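Local coordinates for protein DNA gyrase, B subunit, truncated (Myxococcus xanthus, PDB 3CWV) that probably uses ATP to break, pass and rejoin double-stranded DNA as a type II topoisomerase of the GyrB family, at residues Ile11-Cys23 and Asp99-Arg111. Sequence-based numbering, arbitrary orientation.
Sequences IVENVRKRPGMYC and DSMLVVSLALSSR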
loop_
_atom_site.group_PDB
_atom_site.type_symbol
_atom_site.label_atom_id
_atom_site.label_comp_id
_atom_site.label_asym_id
_atom_site.label_seq_id
_atom_site.Cartn_x
_atom_site.Cartn_y
_atom_site.Cartn_z
ATOM N N ILE A 11 -0.822 -25.537 7.013
ATOM C CA ILE A 11 -0.263 -24.253 6.578
ATOM C C ILE A 11 0.521 -23.530 7.667
ATOM O O ILE A 11 1.657 -23.135 7.425
ATOM C CB ILE A 11 -1.350 -23.346 5.937
ATOM C CG1 ILE A 11 -1.793 -23.954 4.598
ATOM C CG2 ILE A 11 -0.819 -21.948 5.664
ATOM C CD1 ILE A 11 -2.757 -23.096 3.848
ATOM N N VAL A 12 -0.032 -23.430 8.878
ATOM C CA VAL A 12 0.669 -22.717 9.955
ATOM C C VAL A 12 2.013 -23.386 10.262
ATOM O O VAL A 12 3.023 -22.715 10.471
ATOM C CB VAL A 12 -0.179 -22.669 11.230
ATOM C CG1 VAL A 12 0.649 -22.202 12.427
ATOM C CG2 VAL A 12 -1.419 -21.772 10.991
ATOM N N GLU A 13 2.002 -24.718 10.312
ATOM C CA GLU A 13 3.214 -25.458 10.667
ATOM C C GLU A 13 4.260 -25.411 9.565
ATOM O O GLU A 13 5.449 -25.337 9.860
ATOM C CB GLU A 13 2.884 -26.898 11.107
ATOM C CG GLU A 13 2.349 -26.974 12.536
ATOM C CD GLU A 13 3.270 -26.309 13.569
ATOM O OE1 GLU A 13 4.507 -26.475 13.487
ATOM O OE2 GLU A 13 2.757 -25.626 14.482
ATOM N N ASN A 14 3.820 -25.396 8.309
ATOM C CA ASN A 14 4.693 -25.162 7.154
ATOM C C ASN A 14 5.372 -23.813 7.209
ATOM O O ASN A 14 6.566 -23.695 6.927
ATOM C CB ASN A 14 3.913 -25.224 5.844
ATOM C CG ASN A 14 3.553 -26.650 5.446
ATOM O OD1 ASN A 14 3.887 -27.614 6.145
ATOM N ND2 ASN A 14 2.865 -26.783 4.319
ATOM N N VAL A 15 4.613 -22.781 7.560
ATOM C CA VAL A 15 5.195 -21.442 7.706
ATOM C C VAL A 15 6.181 -21.393 8.869
ATOM O O VAL A 15 7.265 -20.813 8.744
ATOM C CB VAL A 15 4.090 -20.361 7.892
ATOM C CG1 VAL A 15 4.703 -18.997 8.163
ATOM C CG2 VAL A 15 3.211 -20.285 6.628
ATOM N N ARG A 16 5.793 -21.972 10.011
ATOM C CA ARG A 16 6.668 -21.939 11.199
ATOM C C ARG A 16 7.955 -22.748 10.983
ATOM O O ARG A 16 8.958 -22.483 11.644
ATOM C CB ARG A 16 5.956 -22.478 12.431
ATOM C CG ARG A 16 4.812 -21.541 12.905
ATOM C CD ARG A 16 4.222 -22.005 14.252
ATOM N NE ARG A 16 5.184 -21.984 15.365
ATOM C CZ ARG A 16 5.418 -20.979 16.199
ATOM N NH1 ARG A 16 4.840 -19.775 16.052
ATOM N NH2 ARG A 16 6.317 -21.160 17.169
ATOM N N LYS A 17 7.901 -23.730 10.095
ATOM C CA LYS A 17 9.076 -24.586 9.837
ATOM C C LYS A 17 10.164 -23.869 9.046
ATOM O O LYS A 17 11.353 -24.070 9.296
ATOM C CB LYS A 17 8.667 -25.868 9.134
ATOM C CG LYS A 17 9.743 -26.997 9.305
ATOM C CD LYS A 17 9.670 -27.986 8.192
ATOM C CE LYS A 17 10.836 -29.024 8.316
ATOM N NZ LYS A 17 10.475 -30.142 7.403
ATOM N N ARG A 18 9.765 -23.012 8.106
ATOM C CA ARG A 18 10.725 -22.230 7.313
ATOM C C ARG A 18 10.281 -20.761 7.192
ATOM O O ARG A 18 9.933 -20.310 6.114
ATOM C CB ARG A 18 10.904 -22.864 5.918
ATOM C CG ARG A 18 11.129 -24.369 5.973
ATOM C CD ARG A 18 11.723 -24.905 4.682
ATOM N NE ARG A 18 13.176 -24.726 4.665
ATOM C CZ ARG A 18 13.970 -25.182 3.708
ATOM N NH1 ARG A 18 13.455 -25.849 2.679
ATOM N NH2 ARG A 18 15.274 -24.971 3.787
ATOM N N PRO A 19 10.309 -20.012 8.321
ATOM C CA PRO A 19 9.762 -18.658 8.393
ATOM C C PRO A 19 10.331 -17.710 7.364
ATOM O O PRO A 19 9.568 -16.978 6.771
ATOM C CB PRO A 19 10.138 -18.176 9.797
ATOM C CG PRO A 19 10.492 -19.376 10.573
ATOM C CD PRO A 19 10.899 -20.446 9.599
ATOM N N GLY A 20 11.651 -17.732 7.129
ATOM C CA GLY A 20 12.252 -16.780 6.203
ATOM C C GLY A 20 11.784 -16.961 4.767
ATOM O O GLY A 20 11.922 -16.047 3.968
ATOM N N MET A 21 11.242 -18.133 4.415
ATOM C CA MET A 21 10.709 -18.345 3.038
ATOM C C MET A 21 9.424 -17.554 2.812
ATOM O O MET A 21 8.996 -17.295 1.658
ATOM C CB MET A 21 10.438 -19.818 2.747
ATOM C CG MET A 21 11.664 -20.735 2.874
ATOM S SD MET A 21 11.547 -22.273 1.905
ATOM C CE MET A 21 11.842 -21.407 0.388
ATOM N N TYR A 22 8.821 -17.143 3.920
ATOM C CA TYR A 22 7.540 -16.457 3.874
ATOM C C TYR A 22 7.607 -14.988 4.251
ATOM O O TYR A 22 6.848 -14.194 3.708
ATOM C CB TYR A 22 6.541 -17.195 4.774
ATOM C CG TYR A 22 6.135 -18.522 4.197
ATOM C CD1 TYR A 22 6.666 -19.706 4.668
ATOM C CD2 TYR A 22 5.215 -18.584 3.151
ATOM C CE1 TYR A 22 6.285 -20.933 4.111
ATOM C CE2 TYR A 22 4.827 -19.781 2.610
ATOM C CZ TYR A 22 5.356 -20.939 3.083
ATOM O OH TYR A 22 4.929 -22.113 2.529
ATOM N N CYS A 23 8.471 -14.618 5.198
ATOM C CA CYS A 23 8.560 -13.221 5.580
ATOM C C CYS A 23 9.901 -12.586 5.184
ATOM O O CYS A 23 10.188 -11.455 5.553
ATOM C CB CYS A 23 8.228 -13.035 7.085
ATOM S SG CYS A 23 9.313 -13.910 8.212
ATOM N N ASP A 99 -6.586 -14.386 0.258
ATOM C CA ASP A 99 -5.422 -14.239 -0.616
ATOM C C ASP A 99 -4.423 -13.154 -0.145
ATOM O O ASP A 99 -3.926 -12.353 -0.945
ATOM C CB ASP A 99 -5.842 -13.965 -2.061
ATOM C CG ASP A 99 -4.719 -14.303 -3.084
ATOM O OD1 ASP A 99 -3.884 -15.171 -2.794
ATOM O OD2 ASP A 99 -4.698 -13.684 -4.166
ATOM N N SER A 100 -4.172 -13.105 1.154
ATOM C CA SER A 100 -3.249 -12.136 1.709
ATOM C C SER A 100 -2.178 -12.953 2.401
ATOM O O SER A 100 -2.244 -14.156 2.394
ATOM C CB SER A 100 -3.944 -11.225 2.725
ATOM O OG SER A 100 -4.202 -11.927 3.949
ATOM N N MET A 101 -1.210 -12.278 3.018
ATOM C CA MET A 101 -0.209 -12.928 3.827
ATOM C C MET A 101 -0.592 -12.828 5.307
ATOM O O MET A 101 0.247 -13.019 6.193
ATOM C CB MET A 101 1.172 -12.268 3.600
ATOM C CG MET A 101 1.657 -12.288 2.116
ATOM S SD MET A 101 2.068 -13.970 1.641
ATOM C CE MET A 101 3.669 -14.166 2.427
ATOM N N LEU A 102 -1.860 -12.534 5.607
ATOM C CA LEU A 102 -2.291 -12.588 7.006
ATOM C C LEU A 102 -1.878 -13.834 7.805
ATOM O O LEU A 102 -1.455 -13.718 8.970
ATOM C CB LEU A 102 -3.838 -12.379 7.122
ATOM C CG LEU A 102 -4.476 -12.530 8.500
ATOM C CD1 LEU A 102 -3.935 -11.481 9.490
ATOM C CD2 LEU A 102 -6.045 -12.473 8.368
ATOM N N VAL A 103 -2.045 -15.027 7.232
ATOM C CA VAL A 103 -1.768 -16.240 7.971
ATOM C C VAL A 103 -0.272 -16.328 8.345
ATOM O O VAL A 103 0.062 -16.961 9.321
ATOM C CB VAL A 103 -2.167 -17.518 7.210
ATOM C CG1 VAL A 103 -1.273 -17.785 5.983
ATOM C CG2 VAL A 103 -2.108 -18.769 8.167
ATOM N N VAL A 104 0.589 -15.672 7.576
ATOM C CA VAL A 104 2.032 -15.657 7.940
ATOM C C VAL A 104 2.254 -14.861 9.221
ATOM O O VAL A 104 2.965 -15.305 10.102
ATOM C CB VAL A 104 2.880 -15.119 6.801
ATOM C CG1 VAL A 104 4.410 -15.116 7.180
ATOM C CG2 VAL A 104 2.660 -15.977 5.582
ATOM N N SER A 105 1.650 -13.680 9.322
ATOM C CA SER A 105 1.795 -12.867 10.526
ATOM C C SER A 105 1.269 -13.615 11.731
ATOM O O SER A 105 1.885 -13.605 12.794
ATOM C CB SER A 105 1.110 -11.516 10.383
ATOM O OG SER A 105 1.680 -10.807 9.305
ATOM N N LEU A 106 0.118 -14.254 11.572
ATOM C CA LEU A 106 -0.461 -15.042 12.664
ATOM C C LEU A 106 0.379 -16.280 12.965
ATOM O O LEU A 106 0.676 -16.553 14.139
ATOM C CB LEU A 106 -1.885 -15.510 12.299
ATOM C CG LEU A 106 -2.913 -14.403 12.045
ATOM C CD1 LEU A 106 -4.277 -15.035 11.629
ATOM C CD2 LEU A 106 -3.052 -13.508 13.238
ATOM N N ALA A 107 0.772 -17.026 11.926
ATOM C CA ALA A 107 1.587 -18.239 12.139
ATOM C C ALA A 107 2.868 -17.940 12.919
ATOM O O ALA A 107 3.316 -18.757 13.732
ATOM C CB ALA A 107 1.985 -18.922 10.767
ATOM N N LEU A 108 3.481 -16.796 12.630
ATOM C CA LEU A 108 4.789 -16.449 13.216
ATOM C C LEU A 108 4.706 -15.593 14.482
ATOM O O LEU A 108 5.657 -14.877 14.823
ATOM C CB LEU A 108 5.687 -15.766 12.166
ATOM C CG LEU A 108 5.949 -16.656 10.926
ATOM C CD1 LEU A 108 6.825 -15.955 9.899
ATOM C CD2 LEU A 108 6.507 -18.065 11.294
ATOM N N SER A 109 3.548 -15.639 15.145
ATOM C CA SER A 109 3.367 -15.009 16.444
ATOM C C SER A 109 3.457 -16.088 17.542
ATOM O O SER A 109 3.198 -17.251 17.278
ATOM C CB SER A 109 2.010 -14.260 16.507
ATOM O OG SER A 109 0.928 -15.197 16.369
ATOM N N SER A 110 3.885 -15.715 18.757
ATOM C CA SER A 110 3.789 -16.645 19.894
ATOM C C SER A 110 2.369 -16.591 20.444
ATOM O O SER A 110 1.884 -17.552 21.017
ATOM C CB SER A 110 4.773 -16.284 21.014
ATOM O OG SER A 110 4.627 -14.951 21.417
ATOM N N ARG A 111 1.720 -15.456 20.258
ATOM C CA ARG A 111 0.319 -15.329 20.677
ATOM C C ARG A 111 -0.354 -14.259 19.875
ATOM O O ARG A 111 0.291 -13.303 19.460
ATOM C CB ARG A 111 0.221 -14.953 22.170
ATOM C CG ARG A 111 1.014 -13.742 22.599
ATOM C CD ARG A 111 1.163 -13.767 24.143
ATOM N NE ARG A 111 1.948 -12.656 24.681
ATOM C CZ ARG A 111 3.278 -12.571 24.646
ATOM N NH1 ARG A 111 3.993 -13.503 24.030
ATOM N NH2 ARG A 111 3.885 -11.528 25.203
#
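Helix 11-17 crosses helix 102-107 at -69°, the axes approaching to 9.2 Å, with Val12 and Ala107 nearest through their CA atoms at 5.1 Å. At this crossing the Ala107 CB meets Val15 CG1 at 3.8 Å and also touches Val12 CG1. Val15 CG1, anti to the backbone N (chi1 175°), is directed between Ala107 and Leu108 and reaches Leu108 CD2 at 3.7 Å. Val15 CG2 lies over the centre of one face of the Tyr22 ring, while Tyr22 CB packs on Val104 CG1. Leu108 forks, CD2 against Val15 and Pro19 CB, CD1 against Cys23 SG at 3.6 Å. The contact belongs to the N-terminal GHKL-type ATPase domain of GyrB proteins, where helices layer one side of a mixed sheet; helix 102-107 leads directly into its strand 109-118. Arg16 bends at chi3 (63°) across the end of that helix, and its NH1 donates to Ala107 O at 3.0 Å, in the guanidinium plane, while NH2 forms a salt bridge with Asp160. A leucine in place of Arg16 would probably leave Ala107 O without this donor and Asp160 without this charge partner.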